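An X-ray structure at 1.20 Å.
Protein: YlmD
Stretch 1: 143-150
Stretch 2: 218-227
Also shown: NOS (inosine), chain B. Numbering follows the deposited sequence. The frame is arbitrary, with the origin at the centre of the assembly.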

# COMPACT_ATOMS: atom_id res chain seq x y z
N HIS A 143 3.65 -2.42 1.67
CA HIS A 143 4.02 -1.04 1.93
C HIS A 143 5.48 -0.89 1.52
O HIS A 143 6.36 -1.50 2.12
N ALA A 144 5.72 -0.07 0.49
CA ALA A 144 7.07 0.09 -0.05
C ALA A 144 7.46 1.56 -0.12
O ALA A 144 7.14 2.25 -1.09
N GLY A 145 8.19 2.03 0.88
CA GLY A 145 8.98 3.23 0.75
C GLY A 145 10.32 2.88 0.16
O GLY A 145 10.54 1.78 -0.35
N TRP A 146 11.26 3.83 0.21
CA TRP A 146 12.54 3.54 -0.42
C TRP A 146 13.23 2.34 0.23
O TRP A 146 13.88 1.54 -0.45
N ARG A 147 13.11 2.20 1.56
CA ARG A 147 13.83 1.13 2.24
C ARG A 147 13.25 -0.23 1.88
O ARG A 147 13.99 -1.18 1.57
N GLY A 148 11.92 -0.34 1.89
CA GLY A 148 11.29 -1.60 1.53
C GLY A 148 11.51 -1.95 0.08
O GLY A 148 11.67 -3.13 -0.28
N THR A 149 11.54 -0.94 -0.79
CA THR A 149 11.86 -1.17 -2.20
C THR A 149 13.30 -1.64 -2.35
O THR A 149 13.58 -2.58 -3.10
N ALA A 150 14.23 -1.03 -1.61
CA ALA A 150 15.63 -1.46 -1.65
C ALA A 150 15.75 -2.90 -1.13
O ALA A 150 16.65 -3.64 -1.55
N ASP A 218 11.07 7.90 -8.75
CA ASP A 218 9.74 7.35 -9.05
C ASP A 218 9.66 5.96 -8.41
O ASP A 218 10.02 4.95 -9.05
N LEU A 219 9.23 5.90 -7.15
CA LEU A 219 9.13 4.61 -6.47
C LEU A 219 8.08 3.71 -7.11
O LEU A 219 8.19 2.49 -7.02
N LYS A 220 7.04 4.28 -7.72
CA LYS A 220 6.06 3.44 -8.39
C LYS A 220 6.74 2.65 -9.49
O LYS A 220 6.59 1.43 -9.60
N GLU A 221 7.54 3.33 -10.32
CA GLU A 221 8.21 2.66 -11.42
C GLU A 221 9.28 1.71 -10.91
O GLU A 221 9.51 0.65 -11.50
N ALA A 222 9.98 2.07 -9.84
CA ALA A 222 10.96 1.15 -9.28
C ALA A 222 10.30 -0.18 -8.90
O ALA A 222 10.85 -1.25 -9.18
N ASN A 223 9.14 -0.10 -8.29
CA ASN A 223 8.43 -1.32 -7.89
C ASN A 223 7.88 -2.06 -9.10
O ASN A 223 7.96 -3.28 -9.17
N ARG A 224 7.40 -1.32 -10.11
CA ARG A 224 6.96 -1.98 -11.34
C ARG A 224 8.10 -2.76 -11.96
O ARG A 224 7.93 -3.91 -12.39
N LEU A 225 9.29 -2.15 -12.07
CA LEU A 225 10.42 -2.83 -12.69
C LEU A 225 10.80 -4.08 -11.92
O LEU A 225 11.13 -5.11 -12.51
N GLN A 226 10.74 -4.01 -10.58
CA GLN A 226 11.02 -5.19 -9.78
C GLN A 226 9.99 -6.29 -10.04
O GLN A 226 10.35 -7.46 -10.13
N LEU A 227 8.71 -5.92 -10.11
CA LEU A 227 7.67 -6.92 -10.35
C LEU A 227 7.84 -7.58 -11.70
O LEU A 227 7.66 -8.80 -11.82

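The most unusual feature of this contact is how much of it rests on one threonine. Thr 149 sits as a knob among Asn 223, Leu 219, Ala 222 and Gln 226, and it takes part in both hydrogen bonds that cross between the stretches. Helix 146-150 and helix 219-227 run nearly parallel, at 16°, with their axes 10.6 Å apart at closest approach. The total buried surface is modest, 284 Å², and Thr 149 has the largest covered area of any residue here.

The CA-to-CB bond of Thr 149 points toward the second helix, and chi1 is m. Its hydroxyl is used twice. OG1 of Thr 149 donates to the backbone O of Gly 145, one turn back, at 2.8 Å. That leaves the oxygen free to accept from the other helix, and ND2 of Asn 223 donates to OG1 of Thr 149 at 3.0 Å. The methyl group packs against alanine: CG2 of Thr 149 lies 4.0 Å from CB of Ala 222. OG1 of Thr 149 is also 3.9 Å from CD2 of Leu 219.

Asn 223 starts sideways, but its end comes nearer to the first stretch. Chi1 is m, at -82°, and chi2 is -76°. Its amide nitrogen has two acceptors. Besides the threonine hydroxyl, ND2 of Asn 223 donates to O of Leu 219 in its own helix, at 2.9 Å. The amide oxygen faces a methyl group, with OD1 of Asn 223 3.8 Å from CB of Ala 144. Ala 144 points toward the second stretch from the end of its strand.

Gln 226 also points toward the first stretch. Chi1 is m and chi2 is t, so the chain extends far enough to reach the backbone. NE2 of Gln 226 donates to O of Thr 149 at 2.9 Å, and the N-H...O angle of 179° is almost perfectly straight. The same nitrogen is also hydrogen-bonded elsewhere in the structure.

Leu 219 supplies the apolar part near the start of both helices. It points toward the first stretch with chi1 m and chi2 t. CD1 of Leu 219 rests on the backbone where the first helix begins, 3.8 Å from C of Gly 145 and 3.7 Å from N of Trp 146. Gly 145 holds the N-cap position there. CD2 of Leu 219 is 4.4 Å from CB of Trp 146. The indole takes little part: Trp 146 starts sideways with chi1 p, and its end leads away.

The second helix is capped by Asp 218, whose OD2 accepts from N of Glu 221 at 3.1 Å. Farther along, Arg 224 and Glu 221 form a salt bridge, with NH1 of Arg 224 3.2 Å from OE2 of Glu 221. Neither residue touches the first stretch.

His 143 stays out of the packing, with chi1 t. Its NE2 lies 3.1 Å from O5' of the bound inosine.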

# COMPACT_ATOMS: atom_id res chain seq x y z
CB HIS A 143 3.83 -0.80 3.44
CG HIS A 143 4.55 0.38 3.99
ND1 HIS A 143 5.64 0.24 4.84
CD2 HIS A 143 4.31 1.71 3.92
CE1 HIS A 143 6.05 1.43 5.22
NE2 HIS A 143 5.25 2.35 4.69
CB ALA A 144 7.18 -0.54 -1.44
CB TRP A 146 13.44 4.79 -0.49
CG TRP A 146 14.17 5.19 0.77
CD1 TRP A 146 13.79 6.13 1.67
CD2 TRP A 146 15.42 4.67 1.24
NE1 TRP A 146 14.71 6.22 2.68
CE2 TRP A 146 15.73 5.34 2.43
CE3 TRP A 146 16.30 3.70 0.75
CZ2 TRP A 146 16.88 5.08 3.15
CZ3 TRP A 146 17.46 3.45 1.48
CH2 TRP A 146 17.73 4.14 2.66
CB ARG A 147 13.78 1.34 3.75
CG ARG A 147 14.56 2.51 4.21
CD ARG A 147 14.72 2.45 5.71
NE ARG A 147 15.24 3.70 6.21
CZ ARG A 147 16.52 3.96 6.43
NH1 ARG A 147 16.86 5.15 6.88
NH2 ARG A 147 17.44 3.04 6.19
CB THR A 149 11.62 0.12 -2.99
OG1 THR A 149 10.25 0.54 -2.83
CG2 THR A 149 11.85 -0.09 -4.47
CB ALA A 150 16.49 -0.51 -0.81
CB ASP A 218 9.53 7.29 -10.55
CG ASP A 218 8.10 6.89 -10.92
OD1 ASP A 218 7.75 7.08 -12.11
OD2 ASP A 218 7.37 6.41 -10.04
CB LEU A 219 8.83 4.79 -4.99
CG LEU A 219 9.99 5.15 -4.08
CD1 LEU A 219 9.46 5.33 -2.67
CD2 LEU A 219 11.10 4.13 -4.13
CB LYS A 220 4.94 4.28 -8.99
CG LYS A 220 4.04 4.97 -7.99
CD LYS A 220 2.98 5.76 -8.76
CE LYS A 220 2.18 6.62 -7.83
NZ LYS A 220 1.47 7.63 -8.65
CB GLU A 221 8.79 3.69 -12.39
CG GLU A 221 9.62 3.10 -13.53
CD GLU A 221 8.80 2.38 -14.61
OE1 GLU A 221 7.58 2.17 -14.44
OE2 GLU A 221 9.41 2.05 -15.64
CB ALA A 222 11.63 1.77 -8.06
CB ASN A 223 7.37 -0.97 -6.87
CG ASN A 223 7.95 -0.87 -5.50
OD1 ASN A 223 8.25 -1.88 -4.88
ND2 ASN A 223 8.23 0.35 -5.05
CB ARG A 224 6.42 -0.94 -12.32
CG ARG A 224 6.01 -1.52 -13.66
CD ARG A 224 5.39 -0.46 -14.57
NE ARG A 224 5.31 -0.98 -15.92
CZ ARG A 224 6.29 -0.89 -16.81
NH1 ARG A 224 7.43 -0.27 -16.51
NH2 ARG A 224 6.14 -1.42 -18.01
CB LEU A 225 11.60 -1.86 -12.80
CG LEU A 225 11.42 -0.69 -13.76
CD1 LEU A 225 12.52 0.34 -13.55
CD2 LEU A 225 11.41 -1.15 -15.19
CB GLN A 226 11.05 -4.86 -8.29
CG GLN A 226 12.31 -4.14 -7.86
CD GLN A 226 12.35 -3.89 -6.36
OE1 GLN A 226 11.56 -4.44 -5.61
NE2 GLN A 226 13.30 -3.07 -5.92
CB LEU A 227 6.29 -6.28 -10.26
CG LEU A 227 5.91 -5.86 -8.85
CD1 LEU A 227 4.78 -4.84 -8.89
CD2 LEU A 227 5.48 -7.04 -8.00
N9 NOS B . 2.18 4.54 11.18
C4 NOS B . 1.49 3.39 11.08
N3 NOS B . 1.76 2.09 10.42
C2 NOS B . 0.80 1.03 10.55
N1 NOS B . -0.41 1.20 11.30
C6 NOS B . -0.71 2.41 11.95
O6 NOS B . -1.75 2.49 12.55
C5 NOS B . 0.33 3.54 11.80
N7 NOS B . 0.30 4.76 12.25
C8 NOS B . 1.43 5.38 11.90
C5' NOS B . 3.41 3.74 7.14
O5' NOS B . 3.42 4.48 5.92
C4' NOS B . 4.12 4.49 8.23
O4' NOS B . 3.13 5.02 9.14
C1' NOS B . 3.47 4.71 10.47
C2' NOS B . 4.38 3.49 10.41
O2' NOS B . 5.27 3.47 11.52
C3' NOS B . 5.10 3.68 9.08
O3' NOS B . 6.29 4.46 9.29